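Local structure of sugar kinase (Agrobacterium tumefaciens, 2RBC) at residues L284-G289 with R293-L298; D225-L230 with T237-T242; G87-D92 with T96-D101; I125-R130 with D270-G275. The protein probably transfers phosphate from ATP to a sugar hydroxyl, as a member of the pfkB (ribokinase) family of carbohydrate kinases. One frame throughout, in Å; residues are numbered along the deposited sequence.

Contacts 1 and 4 share helix 274-287: contact 4 lies at its N-terminal start, where a DTxxAGD sequence resembles the pfkB signature, and contact 1 at its C-terminal end, the two centres about 25 Å apart. Contact 2, centred about 17 Å from contact 1 with nearest atoms about 5 Å apart, covers one side of strand 238-242 in the large sheet. That sheet also takes part in contact 3, about 35 Å from contact 2 between centres and on the other side of the chain's middle. Contact 4 joins the four-stranded sheet, which forms the lid in ribokinase relatives, to the main domain, and a bound glycerol, which may mark a pocket, lies about 4 Å from its Ile125 side chain.

Contact 1 (L284-G289 with R293-L298). With SO4 (sulfate ion), chain C; SO4 (sulfate ion), chain B.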
loop_
_atom_site.group_PDB
_atom_site.type_symbol
_atom_site.label_atom_id
_atom_site.label_comp_id
_atom_site.label_asym_id
_atom_site.label_seq_id
_atom_site.Cartn_x
_atom_site.Cartn_y
_atom_site.Cartn_z
ATOM N N LEU A 284 5.023 4.072 30.556
ATOM C CA LEU A 284 4.978 5.361 31.199
ATOM C C LEU A 284 4.531 5.271 32.662
ATOM O O LEU A 284 5.159 5.892 33.499
ATOM C CB LEU A 284 4.131 6.365 30.400
ATOM C CG LEU A 284 3.973 7.795 30.969
ATOM C CD1 LEU A 284 5.319 8.484 31.029
ATOM C CD2 LEU A 284 2.973 8.577 30.118
ATOM N N ALA A 285 3.490 4.499 32.973
ATOM C CA ALA A 285 3.035 4.352 34.383
ATOM C C ALA A 285 4.174 3.827 35.296
ATOM O O ALA A 285 4.350 4.279 36.429
ATOM C CB ALA A 285 1.801 3.449 34.463
HETATM N N MSE A 286 4.947 2.854 34.789
HETATM C CA MSE A 286 6.132 2.368 35.498
HETATM C C MSE A 286 7.214 3.444 35.689
HETATM O O MSE A 286 7.762 3.576 36.781
HETATM C CB MSE A 286 6.748 1.146 34.806
HETATM C CG MSE A 286 5.880 -0.078 34.762
HETATM SE SE MSE A 286 5.246 -0.736 36.487
HETATM C CE MSE A 286 3.499 0.227 36.574
ATOM N N ALA A 287 7.493 4.222 34.657
ATOM C CA ALA A 287 8.460 5.315 34.743
ATOM C C ALA A 287 7.981 6.332 35.805
ATOM O O ALA A 287 8.780 6.885 36.596
ATOM C CB ALA A 287 8.656 5.961 33.358
ATOM N N GLU A 288 6.664 6.505 35.892
ATOM C CA GLU A 288 6.052 7.352 36.911
ATOM C C GLU A 288 5.974 6.751 38.339
ATOM O O GLU A 288 5.577 7.454 39.245
ATOM C CB GLU A 288 4.629 7.759 36.488
ATOM C CG GLU A 288 4.540 8.540 35.224
ATOM C CD GLU A 288 3.114 8.912 34.813
ATOM O OE1 GLU A 288 2.133 8.491 35.491
ATOM O OE2 GLU A 288 2.998 9.661 33.811
ATOM N N GLY A 289 6.272 5.461 38.511
ATOM C CA GLY A 289 6.249 4.816 39.799
ATOM C C GLY A 289 4.850 4.453 40.260
ATOM O O GLY A 289 4.568 4.392 41.457
ATOM N N ARG A 293 -1.961 -2.139 39.971
ATOM C CA ARG A 293 -3.375 -2.146 39.582
ATOM C C ARG A 293 -3.762 -0.811 38.918
ATOM O O ARG A 293 -4.395 -0.808 37.854
ATOM C CB ARG A 293 -4.313 -2.495 40.745
ATOM C CG ARG A 293 -5.781 -2.547 40.300
ATOM C CD ARG A 293 -6.734 -2.938 41.441
ATOM N NE ARG A 293 -6.543 -4.331 41.815
ATOM C CZ ARG A 293 -7.014 -5.372 41.133
ATOM N NH1 ARG A 293 -7.743 -5.211 40.044
ATOM N NH2 ARG A 293 -6.792 -6.600 41.578
ATOM N N ALA A 294 -3.347 0.315 39.507
ATOM C CA ALA A 294 -3.554 1.656 38.885
ATOM C C ALA A 294 -3.018 1.717 37.442
ATOM O O ALA A 294 -3.674 2.250 36.524
ATOM C CB ALA A 294 -2.902 2.730 39.736
ATOM N N ALA A 295 -1.836 1.141 37.242
ATOM C CA ALA A 295 -1.180 1.115 35.933
ATOM C C ALA A 295 -1.917 0.213 34.947
ATOM O O ALA A 295 -2.064 0.547 33.787
ATOM C CB ALA A 295 0.237 0.678 36.090
ATOM N N VAL A 296 -2.385 -0.937 35.405
ATOM C CA VAL A 296 -3.141 -1.818 34.552
ATOM C C VAL A 296 -4.458 -1.148 34.168
ATOM O O VAL A 296 -4.883 -1.246 33.040
ATOM C CB VAL A 296 -3.376 -3.161 35.201
ATOM C CG1 VAL A 296 -4.386 -3.972 34.384
ATOM C CG2 VAL A 296 -2.064 -3.940 35.358
ATOM N N ARG A 297 -5.129 -0.520 35.125
ATOM C CA ARG A 297 -6.361 0.224 34.830
ATOM C C ARG A 297 -6.195 1.324 33.799
ATOM O O ARG A 297 -6.971 1.392 32.842
ATOM C CB ARG A 297 -6.942 0.861 36.092
ATOM C CG ARG A 297 -7.688 -0.088 36.938
ATOM C CD ARG A 297 -7.920 0.465 38.293
ATOM N NE ARG A 297 -8.789 -0.417 39.036
ATOM C CZ ARG A 297 -9.367 -0.090 40.183
ATOM N NH1 ARG A 297 -9.152 1.087 40.749
ATOM N NH2 ARG A 297 -10.182 -0.942 40.754
ATOM N N LEU A 298 -5.215 2.199 34.006
ATOM C CA LEU A 298 -4.972 3.298 33.094
ATOM C C LEU A 298 -4.675 2.795 31.676
ATOM O O LEU A 298 -5.208 3.345 30.712
ATOM C CB LEU A 298 -3.801 4.162 33.590
ATOM C CG LEU A 298 -3.524 5.486 32.880
ATOM C CD1 LEU A 298 -4.578 6.568 33.154
ATOM C CD2 LEU A 298 -2.089 5.957 33.201
HETATM S S SO4 C . -4.221 -5.627 44.088
HETATM O O1 SO4 C . -2.940 -5.759 44.772
HETATM O O2 SO4 C . -4.015 -6.066 42.709
HETATM O O3 SO4 C . -5.224 -6.469 44.746
HETATM O O4 SO4 C . -4.635 -4.227 44.139
HETATM S S SO4 B . -12.822 -2.609 38.683
HETATM O O1 SO4 B . -13.476 -2.255 39.938
HETATM O O2 SO4 B . -11.390 -2.753 38.895
HETATM O O3 SO4 B . -13.312 -3.897 38.181
HETATM O O4 SO4 B . -13.081 -1.522 37.741
#
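Ala295 presses its CB against two groups of the preceding helix, Ala285 CB and Met286 CE, where helices 274-287 and 292-307 meet as a helical hairpin closed by a short loop. The two alanines point at each other: Ala285 CB stands 3.6 Å from Ala295 CB, and the lack of longer side chains lets the CA atoms of this pair come within 5.5 Å. Met286, a selenomethionine, starts off alongside and bends twice, at chi2 -56° and chi3 93°, which swings its methyl back over Ala295. The resulting distance of Met286 CE to Ala295 CB, 3.3 Å, is tighter than ordinary van der Waals contact. Phe282 of the first helix also touches Ala295.

The first helix then stops in a Schellman motif, with Gly289 at positive phi and its N bonded back to Met286 O at 3.0 Å. Glu288 forms a salt bridge with Arg319. On the second helix, Arg293 and Arg297 lie one turn apart, and Arg293 CD sits 3.8 Å above one face of the Arg297 guanidinium, towards its rim. Gln261 OE1 accepts from both Arg293 NH1 and Arg297 NE, tying the two groups together. Each arginine also holds a sulfate, probably from the crystallisation liquor. Arg293 NE gives a fairly straight bond to O4 of one sulfate at 3.0 Å (158°), with a weak second bond from NH2. Arg297 NH2 reaches O2 of the other sulfate at 2.9 Å.

Contact 2 (D225-L230 with T237-T242)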
loop_
_atom_site.group_PDB
_atom_site.type_symbol
_atom_site.label_atom_id
_atom_site.label_comp_id
_atom_site.label_asym_id
_atom_site.label_seq_id
_atom_site.Cartn_x
_atom_site.Cartn_y
_atom_site.Cartn_z
ATOM N N ASP A 225 -4.920 -19.689 33.644
ATOM C CA ASP A 225 -4.070 -20.866 33.864
ATOM C C ASP A 225 -2.621 -20.651 33.432
ATOM O O ASP A 225 -1.745 -21.453 33.752
ATOM C CB ASP A 225 -4.578 -22.048 33.063
ATOM C CG ASP A 225 -5.902 -22.583 33.579
ATOM O OD1 ASP A 225 -6.211 -22.427 34.797
ATOM O OD2 ASP A 225 -6.592 -23.196 32.751
HETATM N N MSE A 226 -2.372 -19.594 32.688
HETATM C CA MSE A 226 -1.023 -19.340 32.195
HETATM C C MSE A 226 -0.178 -18.589 33.217
HETATM O O MSE A 226 1.024 -18.744 33.250
HETATM C CB MSE A 226 -1.079 -18.562 30.891
HETATM C CG MSE A 226 -1.842 -19.290 29.817
HETATM SE SE MSE A 226 -2.049 -18.131 28.270
HETATM C CE MSE A 226 -3.422 -19.215 27.359
ATOM N N LEU A 227 -0.820 -17.799 34.065
ATOM C CA LEU A 227 -0.091 -16.984 35.014
ATOM C C LEU A 227 0.688 -17.816 36.054
ATOM O O LEU A 227 1.830 -17.455 36.386
ATOM C CB LEU A 227 -1.004 -15.926 35.667
ATOM C CG LEU A 227 -1.151 -14.617 34.874
ATOM C CD1 LEU A 227 0.209 -13.981 34.770
ATOM C CD2 LEU A 227 -1.706 -14.813 33.496
ATOM N N PRO A 228 0.090 -18.889 36.608
ATOM C CA PRO A 228 0.888 -19.723 37.507
ATOM C C PRO A 228 2.208 -20.251 36.917
ATOM O O PRO A 228 3.235 -20.220 37.605
ATOM C CB PRO A 228 -0.080 -20.849 37.906
ATOM C CG PRO A 228 -1.413 -20.217 37.781
ATOM C CD PRO A 228 -1.322 -19.325 36.595
ATOM N N VAL A 229 2.175 -20.671 35.648
ATOM C CA VAL A 229 3.343 -21.239 34.997
ATOM C C VAL A 229 4.341 -20.127 34.668
ATOM O O VAL A 229 5.529 -20.292 34.865
ATOM C CB VAL A 229 2.992 -21.999 33.685
ATOM C CG1 VAL A 229 4.162 -22.956 33.336
ATOM C CG2 VAL A 229 1.711 -22.784 33.849
ATOM N N LEU A 230 3.845 -18.994 34.177
ATOM C CA LEU A 230 4.709 -17.922 33.761
ATOM C C LEU A 230 5.373 -17.286 35.000
ATOM O O LEU A 230 6.544 -16.941 34.953
ATOM C CB LEU A 230 3.934 -16.873 32.932
ATOM C CG LEU A 230 3.494 -17.284 31.526
ATOM C CD1 LEU A 230 2.583 -16.208 30.883
ATOM C CD2 LEU A 230 4.774 -17.551 30.671
ATOM N N THR A 237 9.971 -11.490 38.237
ATOM C CA THR A 237 9.551 -10.609 37.168
ATOM C C THR A 237 8.068 -10.296 37.339
ATOM O O THR A 237 7.278 -11.200 37.672
ATOM C CB THR A 237 9.828 -11.291 35.820
ATOM O OG1 THR A 237 11.194 -11.730 35.789
ATOM C CG2 THR A 237 9.577 -10.383 34.598
ATOM N N PHE A 238 7.684 -9.034 37.128
ATOM C CA PHE A 238 6.279 -8.677 36.889
ATOM C C PHE A 238 5.781 -9.318 35.569
ATOM O O PHE A 238 6.374 -9.105 34.508
ATOM C CB PHE A 238 6.102 -7.155 36.889
ATOM C CG PHE A 238 4.689 -6.715 36.619
ATOM C CD1 PHE A 238 4.207 -6.665 35.321
ATOM C CD2 PHE A 238 3.837 -6.347 37.671
ATOM C CE1 PHE A 238 2.919 -6.265 35.070
ATOM C CE2 PHE A 238 2.551 -5.949 37.414
ATOM C CZ PHE A 238 2.098 -5.903 36.118
ATOM N N ILE A 239 4.706 -10.118 35.642
ATOM C CA ILE A 239 4.143 -10.772 34.465
ATOM C C ILE A 239 2.656 -10.468 34.324
ATOM O O ILE A 239 1.879 -10.746 35.230
ATOM C CB ILE A 239 4.251 -12.297 34.555
ATOM C CG1 ILE A 239 5.706 -12.761 34.817
ATOM C CG2 ILE A 239 3.637 -12.964 33.304
ATOM C CD1 ILE A 239 6.662 -12.535 33.673
ATOM N N ALA A 240 2.276 -9.917 33.176
ATOM C CA ALA A 240 0.882 -9.710 32.835
ATOM C C ALA A 240 0.535 -10.430 31.525
ATOM O O ALA A 240 1.375 -10.564 30.644
ATOM C CB ALA A 240 0.572 -8.163 32.715
ATOM N N VAL A 241 -0.694 -10.907 31.419
ATOM C CA VAL A 241 -1.210 -11.375 30.140
ATOM C C VAL A 241 -2.480 -10.593 29.865
ATOM O O VAL A 241 -3.400 -10.592 30.709
ATOM C CB VAL A 241 -1.490 -12.888 30.118
ATOM C CG1 VAL A 241 -1.936 -13.318 28.694
ATOM C CG2 VAL A 241 -0.242 -13.708 30.556
ATOM N N THR A 242 -2.521 -9.906 28.717
ATOM C CA THR A 242 -3.736 -9.155 28.316
ATOM C C THR A 242 -4.639 -10.055 27.489
ATOM O O THR A 242 -4.152 -10.941 26.775
ATOM C CB THR A 242 -3.406 -7.897 27.533
ATOM O OG1 THR A 242 -2.693 -8.268 26.340
ATOM C CG2 THR A 242 -2.561 -6.948 28.384
#
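Met226 O takes Leu230 N at 3.0 Å and, weakly, Val229 N, backbone bonds that keep the turn closed in helix 223-233 around Pro228, whose N has no hydrogen to give and leaves a kink. The 225-230 part of the helix runs nearly antiparallel to strand 238-242 (157°), the axes approaching to 9.1 Å, and lies against the large sheet in the alpha/beta manner of the ribokinase fold. Leu227 and Leu230 face Ile239 and Val241, alternate residues of the strand. The two methyls of Leu227 divide between them: CD1 goes to Ile239 CG2 at 3.9 Å, while CD2 meets Val241 CG2 at 3.5 Å, a close fit. Leu227 slides past both strand side chains, whereas Leu230 crosses them at about a right angle.

Strand 206-210 and helix 211-218 extend the same apolar layer, with Phe209 touching Leu230 and Ile239. On the other side of the strand, the Phe238 ring meets those of Trp250 and Phe282. Val241 holds CG1 anti to its backbone N (chi1 -176°), which leaves CG2 facing the helix, where Leu230 CD1 rests 3.8 Å from it.

Contact 3 (G87-D92 with T96-D101); sequences GAVGDD and TRILRD
The carbonyl group of Asp92 is met in its own plane by Thr96 N, at 3.1 Å from Asp92 O with an N-H...O angle of 155°. This is the first-turn bond of helix 93-104, with Asp92 at the N-cap position. The flat carboxylate of the same residue is held at OD1, which accepts from Gly95 N, as an N-cap should, and is hydrogen-bonded to Ser120 OG; the serine hydroxyl also binds Gly90 N. Asp92 OD1 and Ser120 OG together link the helix start to the end of the strand. Between them, Asp91 centres an inverse gamma turn, closed by a weak bond from Asp92 N to Gly90 O.

Deeper in, Val89 turns its side chain towards the helix and gives one methyl to each of two neighbours. Val89 CG1 touches Ile98 CG2 at 3.8 Å, the two side chains sliding past each other in opposite directions, and Ile98 CD1 lies 4.0 Å from Val89 CG1. With CG1 anti to the carbonyl carbon (chi1 -70°), Val89 CG2 falls between the backbone N and the carbonyl carbon and comes within 3.9 Å of Leu99 CD1 at a slant. Strand 113-115 pairs beside Val89, and Leu40 of strand 39-45 covers Ile98. The outer side of the helix serves the dimer: Arg97 NE forms a salt bridge with Glu93 of the second subunit.

The strand, capped helix and following strand 107-108 make a beta-alpha-beta unit of the Rossmann-like domain.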
loop_
_atom_site.group_PDB
_atom_site.type_symbol
_atom_site.label_atom_id
_atom_site.label_comp_id
_atom_site.label_asym_id
_atom_site.label_seq_id
_atom_site.Cartn_x
_atom_site.Cartn_y
_atom_site.Cartn_z
ATOM N N GLY A 87 14.707 2.073 16.098
ATOM C CA GLY A 87 14.016 1.237 15.132
ATOM C C GLY A 87 14.813 1.476 13.882
ATOM O O GLY A 87 15.725 2.310 13.892
ATOM N N ALA A 88 14.503 0.746 12.824
ATOM C CA ALA A 88 15.243 0.831 11.575
ATOM C C ALA A 88 14.301 1.103 10.419
ATOM O O ALA A 88 13.198 0.556 10.362
ATOM C CB ALA A 88 16.065 -0.483 11.298
ATOM N N VAL A 89 14.755 1.954 9.497
ATOM C CA VAL A 89 14.108 2.125 8.195
ATOM C C VAL A 89 15.190 1.922 7.161
ATOM O O VAL A 89 16.375 1.976 7.486
ATOM C CB VAL A 89 13.443 3.535 8.006
ATOM C CG1 VAL A 89 12.205 3.682 8.885
ATOM C CG2 VAL A 89 14.429 4.649 8.241
ATOM N N GLY A 90 14.799 1.723 5.912
ATOM C CA GLY A 90 15.757 1.766 4.819
ATOM C C GLY A 90 16.023 3.185 4.330
ATOM O O GLY A 90 15.317 4.123 4.675
ATOM N N ASP A 91 17.058 3.330 3.522
ATOM C CA ASP A 91 17.343 4.595 2.839
ATOM C C ASP A 91 16.456 4.710 1.603
ATOM O O ASP A 91 16.944 4.713 0.472
ATOM C CB ASP A 91 18.835 4.710 2.452
ATOM C CG ASP A 91 19.349 3.499 1.683
ATOM O OD1 ASP A 91 18.665 2.456 1.672
ATOM O OD2 ASP A 91 20.464 3.581 1.126
ATOM N N ASP A 92 15.148 4.818 1.836
ATOM C CA ASP A 92 14.187 4.888 0.768
ATOM C C ASP A 92 13.061 5.835 1.088
ATOM O O ASP A 92 12.985 6.414 2.181
ATOM C CB ASP A 92 13.712 3.472 0.396
ATOM C CG ASP A 92 13.045 2.712 1.550
ATOM O OD1 ASP A 92 12.641 3.302 2.593
ATOM O OD2 ASP A 92 12.886 1.486 1.374
ATOM N N THR A 96 11.702 7.746 4.609
ATOM C CA THR A 96 11.609 9.191 4.788
ATOM C C THR A 96 10.232 9.518 5.353
ATOM O O THR A 96 10.057 10.319 6.265
ATOM C CB THR A 96 11.868 9.909 3.444
ATOM O OG1 THR A 96 13.180 9.558 2.977
ATOM C CG2 THR A 96 11.766 11.435 3.577
ATOM N N ARG A 97 9.248 8.833 4.825
ATOM C CA ARG A 97 7.901 9.063 5.243
ATOM C C ARG A 97 7.589 8.564 6.655
ATOM O O ARG A 97 6.867 9.225 7.416
ATOM C CB ARG A 97 7.041 8.364 4.254
ATOM C CG ARG A 97 5.638 8.597 4.464
ATOM C CD ARG A 97 4.883 8.514 3.168
ATOM N NE ARG A 97 3.516 8.877 3.491
ATOM C CZ ARG A 97 2.465 8.570 2.763
ATOM N NH1 ARG A 97 2.616 7.897 1.640
ATOM N NH2 ARG A 97 1.282 8.957 3.179
ATOM N N ILE A 98 8.125 7.394 7.000
ATOM C CA ILE A 98 8.004 6.863 8.345
ATOM C C ILE A 98 8.636 7.826 9.352
ATOM O O ILE A 98 8.039 8.153 10.385
ATOM C CB ILE A 98 8.668 5.436 8.446
ATOM C CG1 ILE A 98 7.859 4.422 7.633
ATOM C CG2 ILE A 98 8.786 4.969 9.887
ATOM C CD1 ILE A 98 8.537 3.046 7.504
ATOM N N LEU A 99 9.858 8.252 9.075
ATOM C CA LEU A 99 10.538 9.161 9.991
ATOM C C LEU A 99 9.772 10.475 10.184
ATOM O O LEU A 99 9.663 11.002 11.311
ATOM C CB LEU A 99 11.966 9.444 9.525
ATOM C CG LEU A 99 12.908 8.241 9.505
ATOM C CD1 LEU A 99 14.201 8.522 8.756
ATOM C CD2 LEU A 99 13.175 7.716 10.915
ATOM N N ARG A 100 9.277 11.033 9.087
ATOM C CA ARG A 100 8.545 12.282 9.141
ATOM C C ARG A 100 7.252 12.157 9.920
ATOM O O ARG A 100 6.967 12.995 10.765
ATOM C CB ARG A 100 8.317 12.829 7.731
ATOM C CG ARG A 100 7.314 13.958 7.643
ATOM C CD ARG A 100 7.384 14.616 6.297
ATOM N NE ARG A 100 6.072 15.089 5.875
ATOM C CZ ARG A 100 5.801 15.662 4.686
ATOM N NH1 ARG A 100 4.545 16.031 4.408
ATOM N NH2 ARG A 100 6.755 15.868 3.770
ATOM N N ASP A 101 6.487 11.112 9.669
ATOM C CA ASP A 101 5.225 10.925 10.373
ATOM C C ASP A 101 5.470 10.748 11.881
ATOM O O ASP A 101 4.853 11.422 12.728
ATOM C CB ASP A 101 4.454 9.728 9.772
ATOM C CG ASP A 101 3.056 9.510 10.433
ATOM O OD1 ASP A 101 2.579 10.376 11.196
ATOM O OD2 ASP A 101 2.412 8.480 10.223
#

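Contact 4 (I125-R130 with D270-G275). With EDO (1,2-ethanediol), chain L.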
loop_
_atom_site.group_PDB
_atom_site.type_symbol
_atom_site.label_atom_id
_atom_site.label_comp_id
_atom_site.label_asym_id
_atom_site.label_seq_id
_atom_site.Cartn_x
_atom_site.Cartn_y
_atom_site.Cartn_z
ATOM N N ILE A 125 -3.402 -3.170 5.187
ATOM C CA ILE A 125 -4.404 -3.767 6.067
ATOM C C ILE A 125 -5.782 -3.368 5.562
ATOM O O ILE A 125 -6.067 -2.195 5.434
ATOM C CB ILE A 125 -4.217 -3.375 7.539
ATOM C CG1 ILE A 125 -2.785 -3.667 7.988
ATOM C CG2 ILE A 125 -5.201 -4.149 8.422
ATOM C CD1 ILE A 125 -2.448 -3.278 9.425
ATOM N N ILE A 126 -6.605 -4.365 5.237
ATOM C CA ILE A 126 -7.977 -4.164 4.752
ATOM C C ILE A 126 -8.871 -4.487 5.946
ATOM O O ILE A 126 -8.835 -5.615 6.447
ATOM C CB ILE A 126 -8.297 -5.049 3.541
ATOM C CG1 ILE A 126 -7.275 -4.802 2.396
ATOM C CG2 ILE A 126 -9.738 -4.799 3.045
ATOM C CD1 ILE A 126 -7.212 -5.878 1.351
ATOM N N ILE A 127 -9.617 -3.478 6.406
ATOM C CA ILE A 127 -10.451 -3.538 7.596
ATOM C C ILE A 127 -11.933 -3.403 7.183
ATOM O O ILE A 127 -12.362 -2.357 6.663
ATOM C CB ILE A 127 -10.065 -2.415 8.568
ATOM C CG1 ILE A 127 -8.543 -2.365 8.749
ATOM C CG2 ILE A 127 -10.769 -2.573 9.881
ATOM C CD1 ILE A 127 -8.047 -1.325 9.720
ATOM N N ASP A 128 -12.698 -4.487 7.360
ATOM C CA ASP A 128 -14.105 -4.515 6.956
ATOM C C ASP A 128 -14.985 -3.825 7.995
ATOM O O ASP A 128 -14.486 -3.278 9.001
ATOM C CB ASP A 128 -14.593 -5.947 6.596
ATOM C CG ASP A 128 -14.677 -6.885 7.802
ATOM O OD1 ASP A 128 -14.491 -6.426 8.935
ATOM O OD2 ASP A 128 -14.919 -8.093 7.592
ATOM N N ASN A 129 -16.290 -3.788 7.739
ATOM C CA ASN A 129 -17.188 -3.116 8.682
ATOM C C ASN A 129 -17.525 -3.936 9.936
ATOM O O ASN A 129 -18.309 -3.485 10.762
ATOM C CB ASN A 129 -18.447 -2.609 7.989
ATOM C CG ASN A 129 -19.308 -3.727 7.434
ATOM O OD1 ASN A 129 -19.206 -4.894 7.839
ATOM N ND2 ASN A 129 -20.158 -3.371 6.491
ATOM N N ARG A 130 -16.919 -5.114 10.092
ATOM C CA ARG A 130 -16.886 -5.802 11.389
ATOM C C ARG A 130 -15.637 -5.465 12.206
ATOM O O ARG A 130 -15.435 -6.035 13.286
ATOM C CB ARG A 130 -16.884 -7.310 11.209
ATOM C CG ARG A 130 -17.938 -7.848 10.297
ATOM C CD ARG A 130 -17.752 -9.327 10.262
ATOM N NE ARG A 130 -17.956 -9.885 8.931
ATOM C CZ ARG A 130 -17.604 -11.125 8.570
ATOM N NH1 ARG A 130 -17.838 -11.546 7.318
ATOM N NH2 ARG A 130 -17.011 -11.957 9.447
ATOM N N ASP A 270 -12.062 -0.516 15.904
ATOM C CA ASP A 270 -10.775 -0.882 15.321
ATOM C C ASP A 270 -9.803 -1.199 16.437
ATOM O O ASP A 270 -9.335 -0.311 17.127
ATOM C CB ASP A 270 -10.275 0.232 14.396
ATOM C CG ASP A 270 -8.916 -0.062 13.776
ATOM O OD1 ASP A 270 -8.402 -1.187 13.909
ATOM O OD2 ASP A 270 -8.356 0.866 13.169
ATOM N N THR A 271 -9.516 -2.481 16.630
ATOM C CA THR A 271 -8.629 -2.899 17.705
ATOM C C THR A 271 -7.150 -2.878 17.274
ATOM O O THR A 271 -6.290 -3.167 18.057
ATOM C CB THR A 271 -8.975 -4.303 18.204
ATOM O OG1 THR A 271 -8.720 -5.225 17.149
ATOM C CG2 THR A 271 -10.417 -4.404 18.642
ATOM N N LEU A 272 -6.853 -2.499 16.032
ATOM C CA LEU A 272 -5.451 -2.409 15.598
ATOM C C LEU A 272 -4.693 -1.460 16.518
ATOM O O LEU A 272 -5.157 -0.360 16.764
ATOM C CB LEU A 272 -5.410 -1.943 14.130
ATOM C CG LEU A 272 -4.068 -1.896 13.421
ATOM C CD1 LEU A 272 -3.366 -3.249 13.432
ATOM C CD2 LEU A 272 -4.284 -1.390 11.976
ATOM N N ALA A 273 -3.552 -1.905 17.055
ATOM C CA ALA A 273 -2.684 -1.077 17.946
ATOM C C ALA A 273 -3.138 -0.968 19.409
ATOM O O ALA A 273 -2.522 -0.251 20.188
ATOM C CB ALA A 273 -2.451 0.342 17.342
ATOM N N ALA A 274 -4.226 -1.639 19.775
ATOM C CA ALA A 274 -4.807 -1.539 21.120
ATOM C C ALA A 274 -3.763 -1.951 22.158
ATOM O O ALA A 274 -3.490 -1.229 23.107
ATOM C CB ALA A 274 -6.077 -2.402 21.232
ATOM N N GLY A 275 -3.135 -3.095 21.914
ATOM C CA GLY A 275 -2.061 -3.635 22.786
ATOM C C GLY A 275 -0.882 -2.700 22.892
ATOM O O GLY A 275 -0.318 -2.515 23.955
HETATM C C1 EDO L . -8.397 -8.287 18.031
HETATM O O1 EDO L . -9.446 -7.861 17.142
HETATM C C2 EDO L . -7.133 -8.687 17.255
HETATM O O2 EDO L . -5.997 -7.876 17.627
#
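The sequence from Asp270 onward resembles the pfkB signature DTxGAGD, with Ala273 in place of its first glycine, and here it packs against strand 121-127 of the small sheet that forms the lid in ribokinase relatives. Ile125 and Leu272 reach towards each other tip to tip, with Ile125 CD1 3.7 Å from Leu272 CD2. Ile125 is stretched out (chi2 178°), which carries its CD1 the whole way to the leucine. Ile127 crosses the Asp270 side chain at about a right angle, Ile127 CD1 lying 4.1 Å from Asp270 OD2; Ile127 CD1 is also 4.4 Å from Leu272 CD2. Asp41, Leu43 and Ile135 surround Ile125 on the lid.

Asp270 is buried and its carboxylate is well satisfied. OD1 takes Leu272 N at 2.9 Å, the donor lying 45° out of the carboxylate plane, which makes an Asx turn; OD2 accepts from Gly311 N and Gly312 N. The next residues form a type II beta turn, closed by Ala274 N to Thr271 O at 3.1 Å, with Ala273 at positive phi and at the N-cap of helix 274-287. Thr271 OG1 shares a 2.7 Å hydrogen bond with O1 of an ethanediol, probably from the crystallisation liquor, and Arg133 binds both.

At the far end of the lid strand, a second Asx turn bonds Arg130 N to Asp128 OD1 at 3.0 Å. In relatives the backbone N-H groups of the signature's Gly-Ala-Gly form the anion hole at the helix start, and its final Asp is the catalytic base; the position here is consistent with that site.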